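Local structure of putative RnfG subunit of electron transport complex (Thermotoga maritima, 3DCZ) at residues S26-V31 with Y74-K79; K33-G38 with F141-P146; N83-S88 with R200-V205; F111-V116 with T193-M198. The protein is probably an FMN-binding part of the membrane-bound Rnf complex, which is thought to couple electron transfer to the translocation of ions across the membrane. One frame throughout, in Å; residues are numbered along the deposited sequence. Where two conformers were deposited one is given.

Interaction 1 of 4, residues S26-V31 with Y74-K79; sequences SAIKFV and YEFVTK
With chi1 at -66° and chi2 at 173°, Ile-28 extends CG1 and CD1 as an arm off helix 22-31, while its CG2 branch lies opposite the backbone N. The two methyl groups are thereby handed to two different rings on strand 67-77: CD1 to Tyr-74 and CG2 to Phe-76. Both aromatic side chains leave the strand with CG beside their own backbone N, and each crosses the isoleucine at about a right angle.

The tyrosine contact is the closer one. Ile-28 CD1 comes to 3.8 Å from Tyr-74 CE2 and lies 4.3 Å from the ring centroid of Tyr-74, 29° off the ring normal, an off-centre CH-pi contact displaced toward the CD2-CE2 side. Phe-76 is touched at the far end of its ring, where CZ sits 4.1 Å from Ile-28 CG2. Tyr-74 and Phe-76 are two residues apart on one strand, which is why both can point at the helix, and one branched side chain spans the pair.

No hydrogen bond joins the two segments, so apolar packing alone links them here. The polar end of Tyr-74 is satisfied away from the isoleucine: OH bonds to the backbone O of Gly-55 and also to Lys-24 NZ. Ile-47 and Val-51 of helix 44-54 pack on Ile-28 as well, while Phe-76 receives Ile-50. The result is a helix-on-sheet layer, with Ile-28 of helix 22-31 packed against two aromatic residues of an antiparallel sheet in an alpha+beta fold.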
loop_
_atom_site.group_PDB
_atom_site.type_symbol
_atom_site.label_atom_id
_atom_site.label_comp_id
_atom_site.label_asym_id
_atom_site.label_seq_id
_atom_site.Cartn_x
_atom_site.Cartn_y
_atom_site.Cartn_z
ATOM N N SER A 26 -11.321 1.066 8.497
ATOM C CA SER A 26 -10.528 2.230 8.891
ATOM C C SER A 26 -9.254 2.337 8.034
ATOM O O SER A 26 -8.879 3.419 7.562
ATOM C CB SER A 26 -10.162 2.123 10.370
ATOM O OG SER A 26 -9.224 3.114 10.737
ATOM N N ALA A 27 -8.579 1.205 7.832
ATOM C CA ALA A 27 -7.374 1.150 6.998
ATOM C C ALA A 27 -7.642 1.526 5.556
ATOM O O ALA A 27 -6.844 2.237 4.930
ATOM C CB ALA A 27 -6.683 -0.242 7.076
ATOM N N ILE A 28 -8.742 1.014 4.994
ATOM C CA ILE A 28 -9.054 1.310 3.605
ATOM C C ILE A 28 -9.351 2.806 3.461
ATOM O O ILE A 28 -8.896 3.449 2.511
ATOM C CB ILE A 28 -10.232 0.463 3.142
ATOM C CG1 ILE A 28 -9.800 -0.995 3.133
ATOM C CG2 ILE A 28 -10.754 0.928 1.733
ATOM C CD1 ILE A 28 -10.965 -2.008 2.844
ATOM N N LYS A 29 -10.089 3.360 4.404
ATOM C CA LYS A 29 -10.357 4.811 4.413
ATOM C C LYS A 29 -9.043 5.589 4.501
ATOM O O LYS A 29 -8.822 6.549 3.737
ATOM C CB LYS A 29 -11.257 5.193 5.599
ATOM C CG LYS A 29 -12.693 4.760 5.461
ATOM C CD LYS A 29 -13.495 5.047 6.730
ATOM C CE LYS A 29 -14.941 4.721 6.552
ATOM N NZ LYS A 29 -15.670 5.173 7.758
ATOM N N PHE A 30 -8.146 5.160 5.393
ATOM C CA PHE A 30 -6.885 5.879 5.566
ATOM C C PHE A 30 -6.068 5.938 4.276
ATOM O O PHE A 30 -5.571 7.014 3.883
ATOM C CB PHE A 30 -6.021 5.246 6.649
ATOM C CG PHE A 30 -4.700 5.928 6.788
ATOM C CD1 PHE A 30 -4.580 7.083 7.532
ATOM C CD2 PHE A 30 -3.568 5.434 6.148
ATOM C CE1 PHE A 30 -3.395 7.716 7.635
ATOM C CE2 PHE A 30 -2.380 6.092 6.197
ATOM C CZ PHE A 30 -2.275 7.236 6.993
ATOM N N VAL A 31 -5.970 4.795 3.576
ATOM C CA VAL A 31 -5.100 4.734 2.393
ATOM C C VAL A 31 -5.693 5.462 1.190
ATOM O O VAL A 31 -5.012 5.688 0.163
ATOM C CB VAL A 31 -4.679 3.274 2.041
ATOM C CG1 VAL A 31 -3.842 2.666 3.234
ATOM C CG2 VAL A 31 -5.861 2.424 1.700
ATOM N N TYR A 74 -10.319 -3.878 -4.243
ATOM C CA TYR A 74 -11.291 -2.794 -4.173
ATOM C C TYR A 74 -10.893 -1.705 -5.163
ATOM O O TYR A 74 -9.733 -1.272 -5.179
ATOM C CB TYR A 74 -11.319 -2.180 -2.771
ATOM C CG TYR A 74 -11.710 -3.168 -1.710
ATOM C CD1 TYR A 74 -13.032 -3.549 -1.530
ATOM C CD2 TYR A 74 -10.756 -3.725 -0.885
ATOM C CE1 TYR A 74 -13.395 -4.462 -0.526
ATOM C CE2 TYR A 74 -11.097 -4.641 0.107
ATOM C CZ TYR A 74 -12.417 -5.004 0.295
ATOM O OH TYR A 74 -12.814 -5.939 1.270
ATOM N N GLU A 75 -11.854 -1.271 -5.975
ATOM C CA GLU A 75 -11.635 -0.267 -7.002
ATOM C C GLU A 75 -12.372 1.011 -6.697
ATOM O O GLU A 75 -13.523 0.973 -6.235
ATOM C CB GLU A 75 -12.196 -0.760 -8.305
ATOM C CG GLU A 75 -11.555 -2.037 -8.817
ATOM C CD GLU A 75 -12.075 -2.403 -10.187
ATOM O OE1 GLU A 75 -11.539 -1.858 -11.165
ATOM O OE2 GLU A 75 -13.028 -3.187 -10.297
ATOM N N PHE A 76 -11.719 2.127 -6.981
ATOM C CA PHE A 76 -12.293 3.446 -6.727
ATOM C C PHE A 76 -11.904 4.372 -7.865
ATOM O O PHE A 76 -10.988 4.075 -8.643
ATOM C CB PHE A 76 -11.809 4.037 -5.390
ATOM C CG PHE A 76 -11.985 3.130 -4.222
ATOM C CD1 PHE A 76 -11.012 2.188 -3.915
ATOM C CD2 PHE A 76 -13.124 3.187 -3.441
ATOM C CE1 PHE A 76 -11.172 1.321 -2.825
ATOM C CE2 PHE A 76 -13.298 2.312 -2.363
ATOM C CZ PHE A 76 -12.318 1.383 -2.061
ATOM N N VAL A 77 -12.633 5.480 -7.944
ATOM C CA VAL A 77 -12.282 6.625 -8.792
ATOM C C VAL A 77 -12.130 7.830 -7.877
ATOM O O VAL A 77 -13.052 8.180 -7.115
ATOM C CB VAL A 77 -13.345 6.904 -9.881
ATOM C CG1 VAL A 77 -12.901 8.105 -10.757
ATOM C CG2 VAL A 77 -13.563 5.656 -10.743
ATOM N N THR A 78 -10.983 8.469 -7.948
ATOM C CA THR A 78 -10.730 9.637 -7.075
ATOM C C THR A 78 -11.571 10.837 -7.519
ATOM O O THR A 78 -12.137 10.851 -8.630
ATOM C CB THR A 78 -9.249 10.028 -7.061
ATOM O OG1 THR A 78 -8.911 10.588 -8.331
ATOM C CG2 THR A 78 -8.329 8.826 -6.700
ATOM N N LYS A 79 -11.666 11.862 -6.664
ATOM C CA LYS A 79 -12.465 13.030 -6.992
ATOM C C LYS A 79 -11.944 13.746 -8.229
ATOM O O LYS A 79 -12.715 14.423 -8.903
ATOM C CB LYS A 79 -12.550 13.997 -5.796
ATOM C CG LYS A 79 -13.385 13.482 -4.664
ATOM C CD LYS A 79 -13.138 14.278 -3.387
ATOM C CE LYS A 79 -13.898 13.711 -2.207
ATOM N NZ LYS A 79 -13.419 14.347 -0.920
#

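Interaction 2 of 4, residues K33-G38 with F141-P146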
loop_
_atom_site.group_PDB
_atom_site.type_symbol
_atom_site.label_atom_id
_atom_site.label_comp_id
_atom_site.label_asym_id
_atom_site.label_seq_id
_atom_site.Cartn_x
_atom_site.Cartn_y
_atom_site.Cartn_z
ATOM N N LYS A 33 -6.872 8.506 1.676
ATOM C CA LYS A 33 -6.568 9.932 1.896
ATOM C C LYS A 33 -5.276 10.272 1.170
ATOM O O LYS A 33 -4.287 9.481 1.152
ATOM C CB LYS A 33 -6.453 10.244 3.394
ATOM C CG LYS A 33 -7.753 9.984 4.185
ATOM C CD LYS A 33 -7.633 10.481 5.621
ATOM C CE LYS A 33 -8.921 10.304 6.382
ATOM N NZ LYS A 33 -8.744 10.646 7.827
ATOM N N ASP A 34 -5.241 11.459 0.577
ATOM C CA ASP A 34 -4.062 11.948 -0.092
ATOM C C ASP A 34 -2.967 12.217 0.936
ATOM O O ASP A 34 -3.203 12.938 1.924
ATOM C CB ASP A 34 -4.449 13.204 -0.838
ATOM C CG ASP A 34 -3.355 13.767 -1.694
ATOM O OD1 ASP A 34 -2.227 13.965 -1.240
ATOM O OD2 ASP A 34 -3.667 14.124 -2.848
ATOM N N PRO A 35 -1.780 11.617 0.750
ATOM C CA PRO A 35 -0.746 11.757 1.779
ATOM C C PRO A 35 -0.103 13.154 1.824
ATOM O O PRO A 35 0.596 13.483 2.785
ATOM C CB PRO A 35 0.286 10.699 1.392
ATOM C CG PRO A 35 0.169 10.628 -0.075
ATOM C CD PRO A 35 -1.293 10.787 -0.376
ATOM N N LEU A 36 -0.318 13.942 0.773
ATOM C CA LEU A 36 0.206 15.301 0.709
ATOM C C LEU A 36 -0.777 16.351 1.234
ATOM O O LEU A 36 -0.348 17.297 1.883
ATOM C CB LEU A 36 0.630 15.637 -0.711
ATOM C CG LEU A 36 1.686 14.719 -1.348
ATOM C CD1 LEU A 36 2.105 15.356 -2.702
ATOM C CD2 LEU A 36 2.860 14.515 -0.428
ATOM N N THR A 37 -2.071 16.204 0.939
ATOM C CA THR A 37 -3.107 17.162 1.383
ATOM C C THR A 37 -3.817 16.714 2.664
ATOM O O THR A 37 -4.403 17.538 3.346
ATOM C CB THR A 37 -4.178 17.365 0.302
ATOM O OG1 THR A 37 -5.008 16.202 0.225
ATOM C CG2 THR A 37 -3.553 17.676 -1.073
ATOM N N GLY A 38 -3.837 15.401 2.933
ATOM C CA GLY A 38 -4.584 14.824 4.058
ATOM C C GLY A 38 -6.074 14.626 3.824
ATOM O O GLY A 38 -6.815 14.215 4.733
ATOM N N PHE A 141 6.941 5.065 4.240
ATOM C CA PHE A 141 6.684 4.101 3.149
ATOM C C PHE A 141 5.884 4.689 1.966
ATOM O O PHE A 141 5.687 4.011 0.956
ATOM C CB PHE A 141 5.925 2.883 3.685
ATOM C CG PHE A 141 6.722 2.006 4.594
ATOM C CD1 PHE A 141 6.977 2.401 5.899
ATOM C CD2 PHE A 141 7.218 0.800 4.166
ATOM C CE1 PHE A 141 7.697 1.585 6.771
ATOM C CE2 PHE A 141 7.944 -0.006 5.022
ATOM C CZ PHE A 141 8.175 0.382 6.310
ATOM N N PHE A 142 5.376 5.912 2.083
ATOM C CA PHE A 142 4.549 6.487 1.020
ATOM C C PHE A 142 4.549 8.001 1.028
ATOM O O PHE A 142 4.858 8.611 2.051
ATOM C CB PHE A 142 3.115 6.007 1.171
ATOM C CG PHE A 142 2.493 6.398 2.472
ATOM C CD1 PHE A 142 1.816 7.595 2.616
ATOM C CD2 PHE A 142 2.515 5.528 3.533
ATOM C CE1 PHE A 142 1.195 7.900 3.826
ATOM C CE2 PHE A 142 1.912 5.841 4.720
ATOM C CZ PHE A 142 1.244 7.021 4.863
ATOM N N PRO A 143 4.203 8.619 -0.102
ATOM C CA PRO A 143 3.888 8.031 -1.392
ATOM C C PRO A 143 5.192 7.652 -2.131
ATOM O O PRO A 143 6.277 8.164 -1.791
ATOM C CB PRO A 143 3.139 9.153 -2.105
ATOM C CG PRO A 143 3.730 10.390 -1.568
ATOM C CD PRO A 143 4.165 10.089 -0.166
ATOM N N VAL A 144 5.066 6.810 -3.157
ATOM C CA VAL A 144 6.184 6.450 -4.027
ATOM C C VAL A 144 5.716 6.588 -5.469
ATOM O O VAL A 144 4.661 6.040 -5.849
ATOM C CB VAL A 144 6.707 5.019 -3.744
ATOM C CG1 VAL A 144 7.791 4.625 -4.777
ATOM C CG2 VAL A 144 7.263 4.871 -2.257
ATOM N N PRO A 145 6.476 7.326 -6.299
ATOM C CA PRO A 145 6.039 7.535 -7.675
ATOM C C PRO A 145 6.280 6.274 -8.534
ATOM O O PRO A 145 6.927 5.321 -8.106
ATOM C CB PRO A 145 6.888 8.715 -8.122
ATOM C CG PRO A 145 8.126 8.639 -7.291
ATOM C CD PRO A 145 7.757 7.994 -6.001
ATOM N N PRO A 146 5.704 6.242 -9.742
ATOM C CA PRO A 146 5.827 5.069 -10.557
ATOM C C PRO A 146 7.250 4.557 -10.813
ATOM O O PRO A 146 7.444 3.350 -10.768
ATOM C CB PRO A 146 5.168 5.482 -11.871
ATOM C CG PRO A 146 4.288 6.588 -11.533
ATOM C CD PRO A 146 4.892 7.288 -10.393
#
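Pro-35 presents the CB edge of its pyrrolidine ring to Phe-142, with CB 3.7 Å from Phe-142 CD1 and almost in the plane of the aromatic ring. The methylene group thus meets the rim of the phenylalanine and does not lie over its face. A neighbouring atom of the same proline serves a second partner: Pro-35 CG stands 3.9 Å from Pro-143 CG, the two saturated rings slanting past one another. Leu-36 adds a looser touch, its CD2 methyl 4.4 Å from Pro-143 CG.

Each loop is shaped to offer these groups. Phe-142 has CG wedged between its backbone N and carbonyl carbon (chi1 60°), which swings the ring toward Pro-35, and the peptide bond between Phe-142 and Pro-143 is cis. On the other side, Asp-34 OD1 holds the turn that follows it, accepting from Leu-36 N at 2.8 Å, in an Asx turn, and from Thr-37 N at 3.1 Å. The first donor arrives nearly in line with the C-O bond, the second from well above the carboxylate plane. A separate backbone bond runs from Gly-38 N to the O of Asp-34.

Between the loops there is only carbon against carbon, without a hydrogen bond or charge pair, so the contact depends on shape and on the rigidity of two prolines, while the Asp-34 bonds that shape the turn stay within the first loop.

Interaction 3 of 4, residues N83-S88 with R200-V205. With ACT (acetate ion), chain D.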
loop_
_atom_site.group_PDB
_atom_site.type_symbol
_atom_site.label_atom_id
_atom_site.label_comp_id
_atom_site.label_asym_id
_atom_site.label_seq_id
_atom_site.Cartn_x
_atom_site.Cartn_y
_atom_site.Cartn_z
ATOM N N ASN A 83 -8.050 6.298 -11.361
ATOM C CA ASN A 83 -8.408 4.981 -10.840
ATOM C C ASN A 83 -7.480 4.575 -9.729
ATOM O O ASN A 83 -6.261 4.565 -9.884
ATOM C CB ASN A 83 -8.370 3.930 -11.955
ATOM C CG ASN A 83 -9.555 4.024 -12.893
ATOM O OD1 ASN A 83 -10.394 4.923 -12.776
ATOM N ND2 ASN A 83 -9.639 3.091 -13.798
ATOM N N ALA A 84 -8.086 4.204 -8.613
ATOM C CA ALA A 84 -7.369 3.815 -7.411
ATOM C C ALA A 84 -7.735 2.359 -7.098
ATOM O O ALA A 84 -8.840 1.927 -7.384
ATOM C CB ALA A 84 -7.727 4.736 -6.282
ATOM N N TYR A 85 -6.778 1.631 -6.518
ATOM C CA TYR A 85 -6.933 0.222 -6.185
ATOM C C TYR A 85 -6.473 0.048 -4.763
ATOM O O TYR A 85 -5.390 0.550 -4.415
ATOM C CB TYR A 85 -6.076 -0.624 -7.143
ATOM C CG TYR A 85 -6.583 -0.484 -8.545
ATOM C CD1 TYR A 85 -7.634 -1.308 -8.988
ATOM C CD2 TYR A 85 -6.141 0.519 -9.373
ATOM C CE1 TYR A 85 -8.190 -1.135 -10.231
ATOM C CE2 TYR A 85 -6.678 0.673 -10.639
ATOM C CZ TYR A 85 -7.710 -0.158 -11.060
ATOM O OH TYR A 85 -8.285 0.007 -12.294
ATOM N N VAL A 86 -7.257 -0.636 -3.941
ATOM C CA VAL A 86 -6.836 -0.978 -2.591
ATOM C C VAL A 86 -6.793 -2.485 -2.496
ATOM O O VAL A 86 -7.713 -3.191 -2.879
ATOM C CB VAL A 86 -7.765 -0.352 -1.505
ATOM C CG1 VAL A 86 -7.361 -0.854 -0.123
ATOM C CG2 VAL A 86 -7.734 1.190 -1.605
ATOM N N LEU A 87 -5.668 -2.962 -1.994
ATOM C CA LEU A 87 -5.583 -4.383 -1.667
ATOM C C LEU A 87 -4.764 -4.592 -0.414
ATOM O O LEU A 87 -4.344 -3.631 0.228
ATOM C CB LEU A 87 -5.086 -5.196 -2.878
ATOM C CG LEU A 87 -3.666 -4.968 -3.404
ATOM C CD1 LEU A 87 -3.401 -5.866 -4.609
ATOM C CD2 LEU A 87 -3.453 -3.495 -3.813
ATOM N N SER A 88 -4.620 -5.859 -0.029
ATOM C CA SER A 88 -3.924 -6.209 1.184
ATOM C C SER A 88 -2.820 -7.227 0.851
ATOM O O SER A 88 -2.817 -7.878 -0.203
ATOM C CB SER A 88 -4.950 -6.803 2.154
ATOM O OG SER A 88 -5.776 -5.753 2.665
ATOM N N ARG A 200 3.222 -6.219 -8.026
ATOM C CA ARG A 200 3.332 -7.273 -9.013
ATOM C C ARG A 200 1.970 -7.752 -9.458
ATOM O O ARG A 200 1.706 -7.887 -10.642
ATOM C CB ARG A 200 4.108 -8.428 -8.462
ATOM C CG ARG A 200 5.566 -8.285 -8.610
ATOM C CD ARG A 200 6.235 -9.574 -8.140
ATOM N NE ARG A 200 5.865 -10.766 -8.902
ATOM C CZ ARG A 200 6.263 -12.012 -8.599
ATOM N NH1 ARG A 200 6.976 -12.256 -7.506
ATOM N NH2 ARG A 200 5.938 -13.013 -9.363
ATOM N N TYR A 201 1.111 -8.003 -8.489
ATOM C CA TYR A 201 -0.228 -8.502 -8.798
ATOM C C TYR A 201 -1.019 -7.495 -9.627
ATOM O O TYR A 201 -1.585 -7.852 -10.636
ATOM C CB TYR A 201 -0.962 -8.843 -7.486
ATOM C CG TYR A 201 -2.366 -9.337 -7.744
ATOM C CD1 TYR A 201 -2.603 -10.685 -7.976
ATOM C CD2 TYR A 201 -3.439 -8.453 -7.824
ATOM C CE1 TYR A 201 -3.877 -11.168 -8.252
ATOM C CE2 TYR A 201 -4.731 -8.947 -8.085
ATOM C CZ TYR A 201 -4.924 -10.306 -8.295
ATOM O OH TYR A 201 -6.176 -10.815 -8.552
ATOM N N LEU A 202 -1.035 -6.230 -9.210
ATOM C CA LEU A 202 -1.745 -5.191 -9.980
ATOM C C LEU A 202 -1.247 -5.097 -11.422
ATOM O O LEU A 202 -2.031 -4.945 -12.357
ATOM C CB LEU A 202 -1.589 -3.825 -9.327
ATOM C CG LEU A 202 -2.375 -3.597 -8.054
ATOM C CD1 LEU A 202 -2.066 -2.202 -7.445
ATOM C CD2 LEU A 202 -3.866 -3.732 -8.346
ATOM N N GLU A 203 0.061 -5.135 -11.591
ATOM C CA GLU A 203 0.643 -5.134 -12.933
ATOM C C GLU A 203 0.184 -6.325 -13.769
ATOM O O GLU A 203 -0.094 -6.146 -14.968
ATOM C CB GLU A 203 2.166 -5.120 -12.844
ATOM C CG GLU A 203 2.714 -3.775 -12.417
ATOM C CD GLU A 203 2.591 -2.738 -13.502
ATOM O OE1 GLU A 203 2.916 -3.066 -14.649
ATOM O OE2 GLU A 203 2.185 -1.609 -13.227
ATOM N N GLU A 204 0.101 -7.504 -13.143
ATOM C CA GLU A 204 -0.328 -8.747 -13.825
ATOM C C GLU A 204 -1.770 -8.639 -14.305
ATOM O O GLU A 204 -2.091 -9.042 -15.435
ATOM C CB GLU A 204 -0.288 -9.962 -12.908
ATOM C CG GLU A 204 1.036 -10.622 -12.640
ATOM C CD GLU A 204 0.864 -11.790 -11.650
ATOM O OE1 GLU A 204 -0.117 -12.551 -11.806
ATOM O OE2 GLU A 204 1.674 -11.908 -10.705
ATOM N N VAL A 205 -2.652 -8.147 -13.449
ATOM C CA VAL A 205 -4.078 -8.108 -13.771
ATOM C C VAL A 205 -4.451 -6.887 -14.618
ATOM O O VAL A 205 -5.537 -6.846 -15.174
ATOM C CB VAL A 205 -4.962 -8.281 -12.510
ATOM C CG1 VAL A 205 -4.637 -9.626 -11.857
ATOM C CG2 VAL A 205 -4.780 -7.141 -11.522
HETATM C C ACT D . -6.521 1.077 -15.061
HETATM O O ACT D . -7.053 1.551 -14.044
HETATM O OXT ACT D . -6.527 1.849 -16.048
HETATM C CH3 ACT D . -5.894 -0.274 -15.097
#
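This is a helix-on-sheet packing contact in an alpha+beta fold: helix 188-206 lies across one face of the five-stranded antiparallel sheet, here over strand 83-90. The axes of the two short segments approach to 10.9 Å with 129° between their directions, a separation bridged by apolar contacts, with no hydrogen bond between the two segments. Tyr-85 and Leu-87, alternate residues of the strand, point at the helix, whereas Val-86 between them points away.

Leu-202 does most of the bridging, because its two methyls part to different partners. CD2 lies 4.0 Å from Tyr-85 CB. In one of two conformers of Leu-87, CD2 lies 4.1 Å from Leu-202 CD1 and CD1 approaches Tyr-201 CD2, so these two touches are less certain.

The far end of Tyr-85 does different work. Its OH donates to an acetate oxygen, O, at 2.6 Å, and Asn-83 ND2 donates to the same atom at 3.0 Å; the ion probably came from the crystallisation liquor. A phenylalanine in place of Tyr-85 would probably leave that oxygen gripped by Asn-83 without its tyrosine mate. Within the helix, Val-205 CG1 rests 3.6 Å above one face of the Tyr-201 ring, offset toward its rim.

Interaction 4 of 4, residues F111-V116 with T193-M198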
loop_
_atom_site.group_PDB
_atom_site.type_symbol
_atom_site.label_atom_id
_atom_site.label_comp_id
_atom_site.label_asym_id
_atom_site.label_seq_id
_atom_site.Cartn_x
_atom_site.Cartn_y
_atom_site.Cartn_z
ATOM N N PHE A 111 1.819 2.559 -11.931
ATOM C CA PHE A 111 1.042 2.874 -10.778
ATOM C C PHE A 111 1.929 3.681 -9.876
ATOM O O PHE A 111 3.153 3.568 -9.930
ATOM C CB PHE A 111 0.644 1.597 -10.012
ATOM C CG PHE A 111 -0.385 0.746 -10.695
ATOM C CD1 PHE A 111 -1.717 0.966 -10.458
ATOM C CD2 PHE A 111 -0.014 -0.287 -11.575
ATOM C CE1 PHE A 111 -2.672 0.210 -11.083
ATOM C CE2 PHE A 111 -0.963 -1.044 -12.178
ATOM C CZ PHE A 111 -2.288 -0.804 -11.937
HETATM N N MSE A 112 1.292 4.481 -9.031
HETATM C CA MSE A 112 1.990 5.090 -7.911
HETATM C C MSE A 112 1.420 4.509 -6.622
HETATM O O MSE A 112 0.276 4.078 -6.572
HETATM C CB MSE A 112 1.897 6.620 -7.936
HETATM C CG MSE A 112 0.583 7.156 -7.513
HETATM SE SE MSE A 112 0.536 9.053 -7.568
HETATM C CE MSE A 112 0.723 9.322 -9.428
ATOM N N LEU A 113 2.273 4.402 -5.612
ATOM C CA LEU A 113 1.866 3.984 -4.273
ATOM C C LEU A 113 1.398 5.213 -3.491
ATOM O O LEU A 113 2.199 6.123 -3.205
ATOM C CB LEU A 113 3.014 3.307 -3.509
ATOM C CG LEU A 113 2.718 2.935 -2.071
ATOM C CD1 LEU A 113 1.482 1.990 -1.951
ATOM C CD2 LEU A 113 3.930 2.256 -1.407
ATOM N N ASN A 114 0.094 5.284 -3.204
ATOM C CA ASN A 114 -0.458 6.448 -2.505
ATOM C C ASN A 114 -0.245 6.390 -1.018
ATOM O O ASN A 114 0.110 7.388 -0.417
ATOM C CB ASN A 114 -1.954 6.562 -2.795
ATOM C CG ASN A 114 -2.597 7.816 -2.197
ATOM O OD1 ASN A 114 -2.339 8.926 -2.690
ATOM N ND2 ASN A 114 -3.469 7.653 -1.159
ATOM N N SER A 115 -0.564 5.245 -0.409
ATOM C CA SER A 115 -0.584 5.140 1.042
ATOM C C SER A 115 -0.620 3.719 1.499
ATOM O O SER A 115 -0.938 2.822 0.743
ATOM C CB SER A 115 -1.758 5.929 1.622
ATOM O OG SER A 115 -1.823 5.938 3.026
ATOM N N VAL A 116 -0.254 3.526 2.742
ATOM C CA VAL A 116 -0.098 2.211 3.342
ATOM C C VAL A 116 -0.571 2.277 4.778
ATOM O O VAL A 116 -0.333 3.292 5.459
ATOM C CB VAL A 116 1.421 1.812 3.387
ATOM C CG1 VAL A 116 1.608 0.458 4.018
ATOM C CG2 VAL A 116 2.041 1.896 2.011
ATOM N N THR A 193 8.197 -6.108 1.239
ATOM C CA THR A 193 7.958 -7.302 0.422
ATOM C C THR A 193 6.489 -7.402 0.038
ATOM O O THR A 193 6.151 -7.616 -1.140
ATOM C CB THR A 193 8.423 -8.561 1.162
ATOM O OG1 THR A 193 9.860 -8.513 1.300
ATOM C CG2 THR A 193 8.061 -9.831 0.391
ATOM N N ALA A 194 5.613 -7.266 1.032
ATOM C CA ALA A 194 4.164 -7.258 0.796
ATOM C C ALA A 194 3.753 -6.212 -0.266
ATOM O O ALA A 194 3.007 -6.499 -1.218
ATOM C CB ALA A 194 3.417 -7.028 2.119
ATOM N N LEU A 195 4.272 -5.004 -0.117
ATOM C CA LEU A 195 3.991 -3.903 -1.055
ATOM C C LEU A 195 4.455 -4.265 -2.477
ATOM O O LEU A 195 3.730 -4.067 -3.458
ATOM C CB LEU A 195 4.668 -2.614 -0.564
ATOM C CG LEU A 195 3.988 -2.013 0.663
ATOM C CD1 LEU A 195 4.845 -0.850 1.198
ATOM C CD2 LEU A 195 2.526 -1.551 0.354
ATOM N N ASN A 196 5.660 -4.818 -2.579
ATOM C CA ASN A 196 6.176 -5.224 -3.855
ATOM C C ASN A 196 5.310 -6.311 -4.512
ATOM O O ASN A 196 5.110 -6.330 -5.720
ATOM C CB ASN A 196 7.607 -5.717 -3.711
ATOM C CG ASN A 196 8.621 -4.599 -3.610
ATOM O OD1 ASN A 196 8.418 -3.504 -4.170
ATOM N ND2 ASN A 196 9.739 -4.883 -2.955
ATOM N N LEU A 197 4.810 -7.250 -3.715
ATOM C CA LEU A 197 3.925 -8.270 -4.249
ATOM C C LEU A 197 2.599 -7.723 -4.735
ATOM O O LEU A 197 2.063 -8.171 -5.763
ATOM C CB LEU A 197 3.709 -9.388 -3.218
ATOM C CG LEU A 197 4.935 -10.249 -2.910
ATOM C CD1 LEU A 197 4.579 -11.225 -1.792
ATOM C CD2 LEU A 197 5.374 -10.936 -4.184
HETATM N N MSE A 198 2.022 -6.793 -3.977
HETATM C CA MSE A 198 0.768 -6.182 -4.379
HETATM C C MSE A 198 0.929 -5.454 -5.716
HETATM O O MSE A 198 0.075 -5.531 -6.587
HETATM C CB MSE A 198 0.285 -5.228 -3.273
HETATM C CG MSE A 198 -0.415 -5.942 -2.150
HETATM SE SE MSE A 198 -0.997 -4.595 -0.803
HETATM C CE MSE A 198 0.404 -5.088 0.004
#
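Leu-195 projects from helix 188-206 toward strand 110-120, an edge strand of the antiparallel sheet, in the helix-on-sheet layer of this alpha+beta fold. Its CB and CG form the stalk and make no close approach to the strand; a chi1 of -72° sets CG beside the backbone N and carries the fork forward to the sheet. At the tip, CD1 takes two partners, Leu-113 CD2 at 4.2 Å and Val-116 CG2 at 4.0 Å. CD2 lies closest to Val-116 CG2.

Leu-113 crosses the helix leucine at about a right angle, while Val-116 meets it tip to tip. Residues three apart on a regular strand would face opposite sides, yet both of these face the helix. The reason is a classic beta bulge, in which Asn-114 and Ser-115 both sit opposite Cys-103 and shift the alternation by one residue. Asn-114 is itself secured on the other side, where its ND2 bonds to the backbone O of Val-31 and of Lys-33.

All three touching residues are buried, and Ala-102 and Leu-153 also pack on Leu-195. The shortest approach between the two segments is Val-116 CG2 to Leu-195 CD2, at 3.9 Å.

The four contacts surround one five-stranded antiparallel sheet. Interaction 1 lies on the face covered by helices 22-31 and 44-54; interactions 3 and 4, with centres about 8 Å apart, share helix 188-206 on the opposite face. Strands 67-77 and 83-90, used by interactions 1 and 3, are neighbours in the sheet. Interaction 2, about 11 Å from interaction 4 between centres, joins two loops beside strand 110-120, where Asn-114 of interaction 4 bonds to Val-31 of interaction 1 and Lys-33 of interaction 2. Along the chain, interaction 1 closes before 3 and 4 open, interaction 4 falls within the span of interaction 3, and interaction 2 alternates with all three. Sequence-distant ends thus enclose one sheet.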